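Local coordinates for galactose-binding-like protein (Bacteroides thetaiotaomicron, PDB 7M1B), which probably binds carbohydrate as a SusE-like protein with a galactose-binding-like domain, and may have a capacity for degrading it, at residues F258-G263 and R353-K358. Numbering follows the deposited sequence.
Sequences FTFDMG and RYIRFK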
ATOM      1  N   PHE A 258     -13.138   2.070  -6.615  1.00 17.20           N
ATOM      2  CA  PHE A 258     -13.697   3.216  -5.924  1.00 15.37           C
ATOM      3  C   PHE A 258     -12.551   4.109  -5.446  1.00 17.58           C
ATOM      4  O   PHE A 258     -11.395   3.690  -5.432  1.00 17.34           O
ATOM      5  CB  PHE A 258     -14.659   2.874  -4.771  1.00 16.80           C
ATOM      6  CG  PHE A 258     -14.045   2.035  -3.664  1.00 15.98           C
ATOM      7  CD1 PHE A 258     -13.098   2.552  -2.822  1.00 15.48           C
ATOM      8  CD2 PHE A 258     -14.403   0.709  -3.473  1.00 20.11           C
ATOM      9  CE1 PHE A 258     -12.534   1.784  -1.806  1.00 18.33           C
ATOM     10  CE2 PHE A 258     -13.867  -0.059  -2.453  1.00 18.30           C
ATOM     11  CZ  PHE A 258     -12.903   0.467  -1.628  1.00 17.32           C
ATOM     12  N   THR A 259     -12.911   5.370  -5.147  1.00 16.10           N
ATOM     13  CA  THR A 259     -11.955   6.449  -4.913  1.00 16.06           C
ATOM     14  C   THR A 259     -12.306   7.189  -3.642  1.00 15.21           C
ATOM     15  O   THR A 259     -13.475   7.558  -3.430  1.00 16.94           O
ATOM     16  CB  THR A 259     -11.912   7.505  -6.057  1.00 16.57           C
ATOM     17  OG1 THR A 259     -11.860   6.798  -7.307  1.00 17.60           O
ATOM     18  CG2 THR A 259     -10.759   8.463  -5.907  1.00 16.95           C
ATOM     19  N   PHE A 260     -11.273   7.434  -2.798  1.00 15.52           N
ATOM     20  CA  PHE A 260     -11.569   8.289  -1.650  1.00 15.64           C
ATOM     21  C   PHE A 260     -10.392   9.253  -1.409  1.00 14.48           C
ATOM     22  O   PHE A 260      -9.330   9.125  -2.033  1.00 17.85           O
ATOM     23  CB  PHE A 260     -11.831   7.481  -0.363  1.00 17.54           C
ATOM     24  CG  PHE A 260     -10.789   6.490   0.068  1.00 15.93           C
ATOM     25  CD1 PHE A 260      -9.773   6.925   0.903  1.00 15.72           C
ATOM     26  CD2 PHE A 260     -10.797   5.173  -0.390  1.00 17.48           C
ATOM     27  CE1 PHE A 260      -8.851   5.984   1.387  1.00 17.64           C
ATOM     28  CE2 PHE A 260      -9.856   4.257   0.069  1.00 17.49           C
ATOM     29  CZ  PHE A 260      -8.876   4.656   0.969  1.00 16.36           C
ATOM     30  N   ASP A 261     -10.649  10.266  -0.602  1.00 16.25           N
ATOM     31  CA  ASP A 261      -9.653  11.294  -0.273  1.00 16.82           C
ATOM     32  C   ASP A 261      -9.234  11.014   1.171  1.00 17.34           C
ATOM     33  O   ASP A 261     -10.064  11.137   2.106  1.00 17.41           O
ATOM     34  CB  ASP A 261     -10.311  12.674  -0.491  1.00 18.23           C
ATOM     35  CG  ASP A 261      -9.442  13.875  -0.191  1.00 19.45           C
ATOM     36  OD1 ASP A 261      -8.281  13.639   0.144  1.00 19.01           O
ATOM     37  OD2 ASP A 261      -9.987  15.036  -0.185  1.00 22.40           O
ATOM     38  N   MET A 262      -7.965  10.897   1.430  1.00 17.14           N
ATOM     39  CA  MET A 262      -7.446  10.763   2.800  1.00 18.77           C
ATOM     40  C   MET A 262      -7.534  12.095   3.585  1.00 22.52           C
ATOM     41  O   MET A 262      -7.486  12.090   4.806  1.00 20.15           O
ATOM     42  CB  MET A 262      -6.005  10.277   2.820  1.00 21.21           C
ATOM     43  CG  MET A 262      -5.883   8.815   2.200  1.00 19.89           C
ATOM     44  SD  MET A 262      -4.304   8.082   2.745  1.00 19.69           S
ATOM     45  CE  MET A 262      -3.185   9.166   1.862  1.00 19.87           C
ATOM     46  N   GLY A 263      -7.714  13.214   2.880  1.00 17.39           N
ATOM     47  CA  GLY A 263      -7.845  14.524   3.480  1.00 18.79           C
ATOM     48  C   GLY A 263      -6.513  15.148   3.931  1.00 19.97           C
ATOM     49  O   GLY A 263      -6.488  16.279   4.481  1.00 24.29           O
ATOM     50  N   ARG A 353      -2.421  11.412  -1.516  1.00 17.50           N
ATOM     51  CA  ARG A 353      -3.577  11.889  -0.733  1.00 15.90           C
ATOM     52  C   ARG A 353      -4.823  11.146  -1.221  1.00 17.97           C
ATOM     53  O   ARG A 353      -5.649  10.794  -0.370  1.00 17.51           O
ATOM     54  CB  ARG A 353      -3.771  13.389  -0.987  1.00 18.62           C
ATOM     55  CG  ARG A 353      -5.080  13.908  -0.391  1.00 18.21           C
ATOM     56  CD  ARG A 353      -5.165  15.419  -0.391  1.00 19.36           C
ATOM     57  NE  ARG A 353      -6.482  15.821   0.104  1.00 18.56           N
ATOM     58  CZ  ARG A 353      -6.820  16.987   0.620  1.00 20.29           C
ATOM     59  NH1 ARG A 353      -5.885  17.905   0.926  1.00 24.56           N
ATOM     60  NH2 ARG A 353      -8.083  17.121   0.997  1.00 20.48           N
ATOM     61  N   TYR A 354      -5.025  11.053  -2.559  1.00 18.20           N
ATOM     62  CA  TYR A 354      -6.183  10.386  -3.108  1.00 15.87           C
ATOM     63  C   TYR A 354      -5.884   8.926  -3.312  1.00 17.21           C
ATOM     64  O   TYR A 354      -4.802   8.597  -3.806  1.00 18.37           O
ATOM     65  CB  TYR A 354      -6.706  11.088  -4.365  1.00 16.27           C
ATOM     66  CG  TYR A 354      -6.967  12.553  -4.189  1.00 16.10           C
ATOM     67  CD1 TYR A 354      -8.178  13.006  -3.609  1.00 16.68           C
ATOM     68  CD2 TYR A 354      -5.953  13.493  -4.371  1.00 17.92           C
ATOM     69  CE1 TYR A 354      -8.403  14.362  -3.381  1.00 17.76           C
ATOM     70  CE2 TYR A 354      -6.122  14.841  -4.044  1.00 17.90           C
ATOM     71  CZ  TYR A 354      -7.341  15.263  -3.517  1.00 21.22           C
ATOM     72  OH  TYR A 354      -7.555  16.601  -3.263  1.00 22.91           O
ATOM     73  N   ILE A 355      -6.848   8.048  -3.027  1.00 16.16           N
ATOM     74  CA  ILE A 355      -6.612   6.604  -3.042  1.00 16.75           C
ATOM     75  C   ILE A 355      -7.685   5.923  -3.881  1.00 17.22           C
ATOM     76  O   ILE A 355      -8.852   6.201  -3.710  1.00 17.32           O
ATOM     77  CB  ILE A 355      -6.567   6.004  -1.599  1.00 15.61           C
ATOM     78  CG1 ILE A 355      -5.520   6.655  -0.675  1.00 16.62           C
ATOM     79  CG2 ILE A 355      -6.426   4.507  -1.609  1.00 16.82           C
ATOM     80  CD1 ILE A 355      -4.115   6.403  -1.186  1.00 19.48           C
ATOM     81  N   ARG A 356      -7.274   4.915  -4.664  1.00 15.67           N
ATOM     82  CA  ARG A 356      -8.236   4.028  -5.308  1.00 16.66           C
ATOM     83  C   ARG A 356      -7.960   2.584  -4.917  1.00 19.58           C
ATOM     84  O   ARG A 356      -6.782   2.149  -4.831  1.00 18.37           O
ATOM     85  CB  ARG A 356      -8.137   4.140  -6.825  1.00 18.94           C
ATOM     86  CG  ARG A 356      -8.988   5.260  -7.403  1.00 19.74           C
ATOM     87  CD  ARG A 356      -8.796   5.438  -8.882  1.00 19.00           C
ATOM     88  NE  ARG A 356     -10.019   6.079  -9.367  1.00 18.60           N
ATOM     89  CZ  ARG A 356     -10.302   6.252 -10.651  1.00 15.22           C
ATOM     90  NH1 ARG A 356      -9.340   6.020 -11.594  1.00 17.96           N
ATOM     91  NH2 ARG A 356     -11.439   6.734 -11.072  1.00 19.59           N
ATOM     92  N   PHE A 357      -9.051   1.824  -4.723  1.00 16.42           N
ATOM     93  CA  PHE A 357      -8.984   0.373  -4.672  1.00 15.69           C
ATOM     94  C   PHE A 357      -9.520  -0.157  -5.990  1.00 15.41           C
ATOM     95  O   PHE A 357     -10.634   0.113  -6.375  1.00 19.11           O
ATOM     96  CB  PHE A 357      -9.847  -0.151  -3.512  1.00 17.97           C
ATOM     97  CG  PHE A 357      -9.128  -0.172  -2.189  1.00 16.71           C
ATOM     98  CD1 PHE A 357      -8.519   0.979  -1.722  1.00 20.12           C
ATOM     99  CD2 PHE A 357      -9.210  -1.262  -1.344  1.00 16.79           C
ATOM    100  CE1 PHE A 357      -7.827   0.968  -0.503  1.00 19.17           C
ATOM    101  CE2 PHE A 357      -8.499  -1.310  -0.139  1.00 19.12           C
ATOM    102  CZ  PHE A 357      -7.852  -0.164   0.289  1.00 18.74           C
ATOM    103  N   LYS A 358      -8.593  -0.798  -6.761  1.00 18.88           N
ATOM    104  CA  LYS A 358      -8.964  -1.444  -8.002  1.00 18.54           C
ATOM    105  C   LYS A 358      -9.196  -2.911  -7.684  1.00 20.28           C
ATOM    106  O   LYS A 358      -8.242  -3.668  -7.400  1.00 17.76           O
ATOM    107  CB  LYS A 358      -7.824  -1.274  -9.021  1.00 19.69           C
ATOM    108  CG  LYS A 358      -8.161  -1.838 -10.406  1.00 21.99           C
ATOM    109  CD  LYS A 358      -6.940  -1.652 -11.390  1.00 27.62           C
ATOM    110  CE  LYS A 358      -7.354  -1.753 -12.955  1.00 52.41           C
ATOM    111  NZ  LYS A 358      -6.174  -1.378 -13.879  1.00 72.67           N
TER
HETATM  112  O   HOH W   1      -9.831  17.271  -2.053  1.00 23.76           O
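F258 and F260 lie beside F357 and I355 on one face of an antiparallel strand pair in a domain of the galactose-binding-like family, a β-sandwich fold. By backbone bonding, F258/F357 and F260/I355 are hydrogen-bonded pairs, T259/R356 and D261/Y354 non-hydrogen-bonded ones, and the short strand axes run at 152°.

The close apolar packing is on the phenylalanine face. I355 CB sits over one face of the F260 ring, 3.9 Å from its centroid, while CG2 touches F260 CZ at 3.6 Å. Likewise F357 CB covers the F258 ring, 4.0 Å from the centroid; the two rings, with planes at 12°, are slid apart and barely overlap. In F258 and F260 CG stands between the backbone N and the carbonyl carbon (chi1 59° and 54°), which swings each ring across towards the partner strand. L374 of strand 370-380 packs on F260 and F357, and F376 joins F357.

The other face is polar though largely buried. R356 NE donates to T259 OG1 at 2.9 Å, nearly straight (172°) and in the guanidinium plane; the D218 carboxylate completes the group, OD2 hydrogen-bonded to T259 OG1 and OD1 in a salt bridge with R356 NH2.

Towards the corner the contact is looser at partly exposed R353 and G263, although M262 CG still packs on I355 CG1. The extended R353 chain brings its guanidinium side-on to D261 in a salt bridge, with NE on OD1 at 2.8 Å and NH2 on the syn lone pair of OD2, and one guanidinium face lies against G263. D261 OD1 also accepts G263 N in an Asx turn, from above the carboxylate plane. A water joins D261 to Y354, donating to D261 OD2 at 2.9 Å and lying 2.7 Å from Y354 OH.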